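Local coordinates for protein glycerol Dehydrogenase (Unidentified, PDB 5XN8) that catalyses the NAD-dependent oxidation of glycerol to dihydroxyacetone, allowing microorganisms to use glycerol as a carbon source under anaerobic conditions, at residues A29-V34 and G84-V89; L263-H268 and M312-G317. One frame throughout, in Å; residues are numbered along the deposited sequence.

Contact 1 (A29-V34 and G84-V89)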
ATOM      1  N   ALA A  29      18.591  -2.020  52.214  1.00 37.20           N
ATOM      2  CA  ALA A  29      18.638  -2.202  53.661  1.00 37.27           C
ATOM      3  C   ALA A  29      19.524  -3.377  54.044  1.00 37.94           C
ATOM      4  O   ALA A  29      19.782  -4.269  53.230  1.00 38.00           O
ATOM      5  CB  ALA A  29      17.235  -2.408  54.208  1.00 37.43           C
ATOM      6  N   GLU A  30      19.984  -3.363  55.293  1.00 38.43           N
ATOM      7  CA  GLU A  30      20.817  -4.437  55.854  1.00 39.41           C
ATOM      8  C   GLU A  30      19.991  -5.590  56.438  1.00 38.42           C
ATOM      9  O   GLU A  30      20.551  -6.656  56.741  1.00 38.81           O
ATOM     10  CB  GLU A  30      21.778  -3.871  56.909  1.00 41.99           C
ATOM     11  CG  GLU A  30      22.837  -2.964  56.304  1.00 43.07           C
ATOM     12  CD  GLU A  30      23.287  -1.840  57.217  1.00 45.18           C
ATOM     13  OE1 GLU A  30      22.458  -1.249  57.953  1.00 45.85           O
ATOM     14  OE2 GLU A  30      24.492  -1.521  57.159  1.00 46.41           O
ATOM     15  N   SER A  31      18.681  -5.389  56.600  1.00 36.15           N
ATOM     16  CA  SER A  31      17.788  -6.459  57.053  1.00 35.72           C
ATOM     17  C   SER A  31      16.359  -6.268  56.554  1.00 34.18           C
ATOM     18  O   SER A  31      15.922  -5.141  56.317  1.00 33.56           O
ATOM     19  CB  SER A  31      17.817  -6.574  58.588  1.00 36.43           C
ATOM     20  OG  SER A  31      17.261  -5.428  59.202  1.00 36.57           O
ATOM     21  N   PHE A  32      15.641  -7.380  56.420  1.00 33.96           N
ATOM     22  CA  PHE A  32      14.298  -7.391  55.845  1.00 32.88           C
ATOM     23  C   PHE A  32      13.290  -8.215  56.640  1.00 32.58           C
ATOM     24  O   PHE A  32      13.591  -9.306  57.114  1.00 34.71           O
ATOM     25  CB  PHE A  32      14.358  -7.899  54.398  1.00 32.62           C
ATOM     26  CG  PHE A  32      14.721  -6.832  53.408  1.00 32.11           C
ATOM     27  CD1 PHE A  32      13.745  -5.998  52.884  1.00 31.88           C
ATOM     28  CD2 PHE A  32      16.045  -6.634  53.030  1.00 32.88           C
ATOM     29  CE1 PHE A  32      14.082  -4.994  51.980  1.00 32.09           C
ATOM     30  CE2 PHE A  32      16.385  -5.637  52.132  1.00 32.27           C
ATOM     31  CZ  PHE A  32      15.404  -4.812  51.607  1.00 31.86           C
ATOM     32  N   PHE A  33      12.087  -7.666  56.759  1.00 31.29           N
ATOM     33  CA  PHE A  33      10.939  -8.321  57.357  1.00 30.83           C
ATOM     34  C   PHE A  33      10.116  -8.942  56.221  1.00 30.18           C
ATOM     35  O   PHE A  33       9.488  -8.227  55.446  1.00 29.98           O
ATOM     36  CB  PHE A  33      10.130  -7.271  58.117  1.00 30.74           C
ATOM     37  CG  PHE A  33       8.908  -7.800  58.800  1.00 30.60           C
ATOM     38  CD1 PHE A  33       9.009  -8.449  60.020  1.00 31.27           C
ATOM     39  CD2 PHE A  33       7.646  -7.605  58.247  1.00 30.02           C
ATOM     40  CE1 PHE A  33       7.879  -8.919  60.669  1.00 31.34           C
ATOM     41  CE2 PHE A  33       6.510  -8.067  58.889  1.00 30.25           C
ATOM     42  CZ  PHE A  33       6.629  -8.727  60.103  1.00 31.02           C
ATOM     43  N   VAL A  34      10.136 -10.265  56.120  1.00 29.71           N
ATOM     44  CA  VAL A  34       9.538 -10.993  55.002  1.00 29.26           C
ATOM     45  C   VAL A  34       8.166 -11.550  55.391  1.00 29.49           C
ATOM     46  O   VAL A  34       8.060 -12.223  56.404  1.00 29.40           O
ATOM     47  CB  VAL A  34      10.453 -12.164  54.564  1.00 29.01           C
ATOM     48  CG1 VAL A  34      10.005 -12.743  53.226  1.00 28.28           C
ATOM     49  CG2 VAL A  34      11.906 -11.722  54.504  1.00 29.04           C
ATOM     50  N   GLY A  84      13.282  -5.123  64.730  1.00 39.27           N
ATOM     51  CA  GLY A  84      14.085  -3.976  64.265  1.00 39.45           C
ATOM     52  C   GLY A  84      14.545  -4.074  62.821  1.00 38.94           C
ATOM     53  O   GLY A  84      15.631  -3.604  62.478  1.00 38.42           O
ATOM     54  N   CYS A  85      13.711  -4.682  61.973  1.00 38.75           N
ATOM     55  CA  CYS A  85      14.052  -4.938  60.576  1.00 38.04           C
ATOM     56  C   CYS A  85      13.956  -3.649  59.761  1.00 37.84           C
ATOM     57  O   CYS A  85      13.038  -2.847  59.964  1.00 37.67           O
ATOM     58  CB  CYS A  85      13.141  -6.018  59.984  1.00 37.17           C
ATOM     59  SG  CYS A  85      13.445  -7.699  60.600  1.00 37.05           S
ATOM     60  N   ARG A  86      14.904  -3.469  58.842  1.00 37.69           N
ATOM     61  CA  ARG A  86      15.087  -2.200  58.129  1.00 38.58           C
ATOM     62  C   ARG A  86      14.384  -2.126  56.762  1.00 36.67           C
ATOM     63  O   ARG A  86      14.368  -1.069  56.142  1.00 36.59           O
ATOM     64  CB  ARG A  86      16.587  -1.895  57.982  1.00 39.68           C
ATOM     65  CG  ARG A  86      17.260  -1.429  59.267  1.00 42.14           C
ATOM     66  CD  ARG A  86      16.993   0.045  59.541  1.00 44.83           C
ATOM     67  NE  ARG A  86      15.775   0.301  60.317  1.00 47.57           N
ATOM     68  CZ  ARG A  86      15.005   1.395  60.239  1.00 49.36           C
ATOM     69  NH1 ARG A  86      15.291   2.405  59.408  1.00 49.61           N
ATOM     70  NH2 ARG A  86      13.915   1.476  61.003  1.00 49.60           N
ATOM     71  N   GLY A  87      13.817  -3.238  56.302  1.00 35.78           N
ATOM     72  CA  GLY A  87      12.996  -3.256  55.097  1.00 34.82           C
ATOM     73  C   GLY A  87      11.848  -4.238  55.202  1.00 34.71           C
ATOM     74  O   GLY A  87      11.736  -4.961  56.188  1.00 35.55           O
ATOM     75  N   VAL A  88      10.995  -4.251  54.178  1.00 34.18           N
ATOM     76  CA  VAL A  88       9.840  -5.148  54.099  1.00 32.66           C
ATOM     77  C   VAL A  88       9.836  -5.874  52.754  1.00 32.04           C
ATOM     78  O   VAL A  88       9.964  -5.236  51.715  1.00 33.33           O
ATOM     79  CB  VAL A  88       8.503  -4.387  54.214  1.00 32.35           C
ATOM     80  CG1 VAL A  88       7.374  -5.349  54.604  1.00 32.44           C
ATOM     81  CG2 VAL A  88       8.596  -3.252  55.217  1.00 32.73           C
ATOM     82  N   VAL A  89       9.693  -7.198  52.786  1.00 32.24           N
ATOM     83  CA  VAL A  89       9.447  -8.013  51.595  1.00 31.77           C
ATOM     84  C   VAL A  89       8.064  -8.649  51.708  1.00 31.35           C
ATOM     85  O   VAL A  89       7.733  -9.236  52.728  1.00 32.85           O
ATOM     86  CB  VAL A  89      10.499  -9.140  51.425  1.00 32.27           C
ATOM     87  CG1 VAL A  89      10.210  -9.981  50.184  1.00 31.39           C
ATOM     88  CG2 VAL A  89      11.910  -8.559  51.376  1.00 32.08           C
TER
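The Phe32 ring lies beside the backbone of 84-89, with Val88 C in its plane at the edge. Gly87 C and Val89 CG2 approach it obliquely. Phe32 CD1 is 3.5 Å from Val89 CG2, and the two side chains cross at about a right angle. Phe32 CE1 is 3.7 Å from Gly87 CA and takes up the place a beta carbon would have. The Phe33 ring goes to the other side of the sheet, and Val88 CG1 lies at its edge, near the ring plane, 4.3 Å from Phe33 CD2. Phe33 CG is anti to its backbone N (chi1 -180°), which carries the ring away from 84-89 to Leu76 and Leu80 of helix 70-83. The root of this side chain stays close, with Phe33 CB 3.8 Å from Cys85 CB.

Two backbone bonds pair the strands in parallel. Phe33 N donates to Gly87 O (2.8 Å), and Val89 N donates to Phe33 O (2.9 Å). At the start of strand 31-36, Arg86 N donates to Ser31 OG (3.1 Å) and only weakly to Ser31 O; chi1 of 67° places OG between the backbone N and the carbonyl carbon. Val34 and Val89 lie side by side, pointing the same way, with CG1 of Val34 4.1 Å from CB of Val89.

Strand 58-63 flanks 31-36, and strand 111-115 flanks 87-92. These are neighbouring inner strands of a parallel sheet packed against helices, the Rossmann-like nucleotide-binding fold of iron-containing alcohol dehydrogenases, whose strands lead on toward the probable NAD-binding residues Asp37 and Gly94.

Contact 2 (L263-H268 and M312-G317)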
ATOM      1  N   LEU A 263     -23.351  -7.189  42.364  1.00 31.22           N
ATOM      2  CA  LEU A 263     -24.021  -8.449  42.038  1.00 32.41           C
ATOM      3  C   LEU A 263     -23.204  -9.623  42.568  1.00 33.42           C
ATOM      4  O   LEU A 263     -22.038  -9.786  42.200  1.00 35.66           O
ATOM      5  CB  LEU A 263     -24.201  -8.566  40.522  1.00 31.09           C
ATOM      6  CG  LEU A 263     -24.891  -7.374  39.847  1.00 31.09           C
ATOM      7  CD1 LEU A 263     -25.006  -7.621  38.359  1.00 30.81           C
ATOM      8  CD2 LEU A 263     -26.272  -7.097  40.437  1.00 31.86           C
ATOM      9  N   GLU A 264     -23.816 -10.427  43.433  1.00 35.30           N
ATOM     10  CA  GLU A 264     -23.129 -11.547  44.097  1.00 37.24           C
ATOM     11  C   GLU A 264     -22.759 -12.684  43.127  1.00 37.32           C
ATOM     12  O   GLU A 264     -21.779 -13.399  43.348  1.00 37.54           O
ATOM     13  CB  GLU A 264     -23.947 -12.073  45.275  1.00 37.53           C
ATOM     14  CG  GLU A 264     -25.301 -12.670  44.892  1.00 38.74           C
ATOM     15  CD  GLU A 264     -26.002 -13.375  46.045  1.00 39.45           C
ATOM     16  OE1 GLU A 264     -25.334 -14.067  46.860  1.00 37.92           O
ATOM     17  OE2 GLU A 264     -27.257 -13.265  46.134  1.00 40.99           O
ATOM     18  N   GLU A 265     -23.548 -12.847  42.070  1.00 37.39           N
ATOM     19  CA  GLU A 265     -23.233 -13.779  40.966  1.00 38.37           C
ATOM     20  C   GLU A 265     -21.874 -13.556  40.285  1.00 36.64           C
ATOM     21  O   GLU A 265     -21.316 -14.497  39.726  1.00 34.49           O
ATOM     22  CB  GLU A 265     -24.334 -13.788  39.890  1.00 39.94           C
ATOM     23  CG  GLU A 265     -24.864 -12.411  39.448  1.00 40.29           C
ATOM     24  CD  GLU A 265     -26.209 -12.073  40.026  1.00 41.96           C
ATOM     25  OE1 GLU A 265     -26.264 -11.688  41.225  1.00 43.55           O
ATOM     26  OE2 GLU A 265     -27.193 -12.178  39.259  1.00 40.48           O
ATOM     27  N   CYS A 266     -21.367 -12.324  40.315  1.00 37.08           N
ATOM     28  CA  CYS A 266     -20.039 -11.997  39.777  1.00 37.78           C
ATOM     29  C   CYS A 266     -18.866 -12.202  40.748  1.00 36.99           C
ATOM     30  O   CYS A 266     -17.716 -12.041  40.344  1.00 35.17           O
ATOM     31  CB  CYS A 266     -20.015 -10.542  39.291  1.00 39.40           C
ATOM     32  SG  CYS A 266     -21.217 -10.185  38.002  1.00 44.48           S
ATOM     33  N   HIS A 267     -19.136 -12.551  42.007  1.00 37.31           N
ATOM     34  CA  HIS A 267     -18.075 -12.689  43.024  1.00 36.86           C
ATOM     35  C   HIS A 267     -17.120 -13.864  42.760  1.00 35.19           C
ATOM     36  O   HIS A 267     -15.988 -13.849  43.238  1.00 32.81           O
ATOM     37  CB  HIS A 267     -18.663 -12.781  44.438  1.00 38.64           C
ATOM     38  CG  HIS A 267     -19.195 -11.479  44.970  1.00 39.68           C
ATOM     39  ND1 HIS A 267     -20.089 -11.418  46.018  1.00 40.68           N
ATOM     40  CD2 HIS A 267     -18.965 -10.196  44.602  1.00 40.17           C
ATOM     41  CE1 HIS A 267     -20.378 -10.156  46.277  1.00 41.37           C
ATOM     42  NE2 HIS A 267     -19.714  -9.394  45.428  1.00 39.41           N
ATOM     43  N   HIS A 268     -17.563 -14.866  41.995  1.00 34.33           N
ATOM     44  CA  HIS A 268     -16.663 -15.948  41.560  1.00 34.04           C
ATOM     45  C   HIS A 268     -15.625 -15.539  40.481  1.00 31.14           C
ATOM     46  O   HIS A 268     -14.657 -16.269  40.247  1.00 30.74           O
ATOM     47  CB  HIS A 268     -17.462 -17.191  41.130  1.00 35.43           C
ATOM     48  CG  HIS A 268     -18.083 -17.096  39.768  1.00 36.95           C
ATOM     49  ND1 HIS A 268     -19.103 -16.219  39.473  1.00 36.65           N
ATOM     50  CD2 HIS A 268     -17.863 -17.810  38.637  1.00 38.34           C
ATOM     51  CE1 HIS A 268     -19.472 -16.381  38.213  1.00 38.02           C
ATOM     52  NE2 HIS A 268     -18.735 -17.342  37.683  1.00 37.30           N
ATOM     53  N   MET A 312     -20.292 -14.191  32.806  1.00 27.14           N
ATOM     54  CA  MET A 312     -20.044 -13.585  34.118  1.00 27.64           C
ATOM     55  C   MET A 312     -21.061 -13.974  35.206  1.00 28.13           C
ATOM     56  O   MET A 312     -21.045 -13.394  36.291  1.00 28.12           O
ATOM     57  CB  MET A 312     -20.058 -12.069  33.965  1.00 28.29           C
ATOM     58  CG  MET A 312     -19.014 -11.536  33.011  1.00 28.62           C
ATOM     59  SD  MET A 312     -19.140  -9.766  32.898  1.00 30.04           S
ATOM     60  CE  MET A 312     -18.665  -9.237  34.535  1.00 29.75           C
ATOM     61  N   GLY A 313     -21.939 -14.934  34.917  1.00 28.17           N
ATOM     62  CA  GLY A 313     -22.919 -15.430  35.885  1.00 28.82           C
ATOM     63  C   GLY A 313     -24.218 -14.656  36.007  1.00 29.61           C
ATOM     64  O   GLY A 313     -25.033 -14.987  36.869  1.00 30.99           O
ATOM     65  N   VAL A 314     -24.427 -13.643  35.157  1.00 30.46           N
ATOM     66  CA  VAL A 314     -25.676 -12.857  35.165  1.00 29.83           C
ATOM     67  C   VAL A 314     -26.617 -13.428  34.103  1.00 29.65           C
ATOM     68  O   VAL A 314     -26.441 -13.204  32.916  1.00 29.80           O
ATOM     69  CB  VAL A 314     -25.436 -11.351  34.928  1.00 30.00           C
ATOM     70  CG1 VAL A 314     -26.693 -10.557  35.277  1.00 29.98           C
ATOM     71  CG2 VAL A 314     -24.250 -10.849  35.745  1.00 30.04           C
ATOM     72  N   LYS A 315     -27.606 -14.198  34.551  1.00 30.41           N
ATOM     73  CA  LYS A 315     -28.501 -14.954  33.656  1.00 29.63           C
ATOM     74  C   LYS A 315     -29.968 -14.520  33.735  1.00 29.36           C
ATOM     75  O   LYS A 315     -30.702 -14.659  32.757  1.00 29.22           O
ATOM     76  CB  LYS A 315     -28.388 -16.450  33.950  1.00 30.33           C
ATOM     77  CG  LYS A 315     -26.965 -17.002  33.988  1.00 29.94           C
ATOM     78  CD  LYS A 315     -26.382 -17.382  32.635  1.00 29.97           C
ATOM     79  CE  LYS A 315     -24.991 -18.001  32.823  1.00 29.33           C
ATOM     80  NZ  LYS A 315     -25.008 -19.356  33.451  1.00 29.74           N
ATOM     81  N   GLU A 316     -30.386 -13.973  34.877  1.00 29.39           N
ATOM     82  CA  GLU A 316     -31.768 -13.561  35.120  1.00 29.21           C
ATOM     83  C   GLU A 316     -31.832 -12.128  35.624  1.00 29.17           C
ATOM     84  O   GLU A 316     -30.849 -11.616  36.163  1.00 28.97           O
ATOM     85  CB  GLU A 316     -32.402 -14.482  36.164  1.00 29.22           C
ATOM     86  CG  GLU A 316     -32.208 -15.966  35.866  1.00 29.15           C
ATOM     87  CD  GLU A 316     -33.149 -16.884  36.608  1.00 28.84           C
ATOM     88  OE1 GLU A 316     -33.752 -16.448  37.602  1.00 28.37           O
ATOM     89  OE2 GLU A 316     -33.277 -18.045  36.167  1.00 28.94           O
ATOM     90  N   GLY A 317     -33.003 -11.509  35.466  1.00 29.65           N
ATOM     91  CA  GLY A 317     -33.262 -10.142  35.924  1.00 30.22           C
ATOM     92  C   GLY A 317     -32.308  -9.104  35.369  1.00 30.07           C
ATOM     93  O   GLY A 317     -31.951  -8.159  36.068  1.00 31.46           O
TER
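Glu265, Cys266 and Val314 carry a loop-to-loop contact in the helical domain of this iron-containing alcohol dehydrogenase fold. Segment 263-268 lies in the loop between helix 252-260 and helix 271-285. The loop segment 312-317 leads into helix 318-329, with Gly317 at its N-cap. The contact is mostly van der Waals. A short 3-10 turn beginning at Glu264 presents Glu265 and Cys266 to the other loop.

Val314 CG2 is the apolar meeting point. It lies 3.8 Å from Cys266 SG, 4.1 Å from Glu265 CG and 4.2 Å from Leu263 CD1. Cys266 SG is anti to its carbonyl carbon (chi1 -60°), which sets it against both Val314 CG2 and Met312 O, the latter 3.6 Å from SG. Glu265 touches with the root of its side chain, CB lying 3.3 Å from Gly313 O. Its chain then bends at chi2, and OE2 forms a salt bridge with Lys321 of helix 318-329. Lys321 NZ also bonds to Glu316 O, so one lysine ties both loops to that helix.

Gly313 has positive phi (85°), and a beta carbon there would run into Glu265 O. His268 ND1 makes a weak hydrogen bond to Glu265 O (2.8 Å), and its ring meets Gly313 edge-on, CE1 4.3 Å from Gly313 CA.

Overall arrangement
The two contacts lie on opposite sides of the chain's centre, with their own centres about 43 Å apart, and share no helix or strand. Contact 1 is buried in the parallel sheet of the nucleotide-binding part. Contact 2 is only partly buried and joins loops among the helices of the other part. Their chemistry follows from this. Strand pairing gives contact 1 regular backbone bonds with apolar side chains on both faces. Contact 2 rests on van der Waals touches, several against carbonyl oxygens; the Glu265 carboxylate turns to Lys321 of helix 318-329. The two strands of contact 1 lead toward probable NAD-binding residues. Segment 263-268 comes shortly before His271, a zinc ligand in this structure.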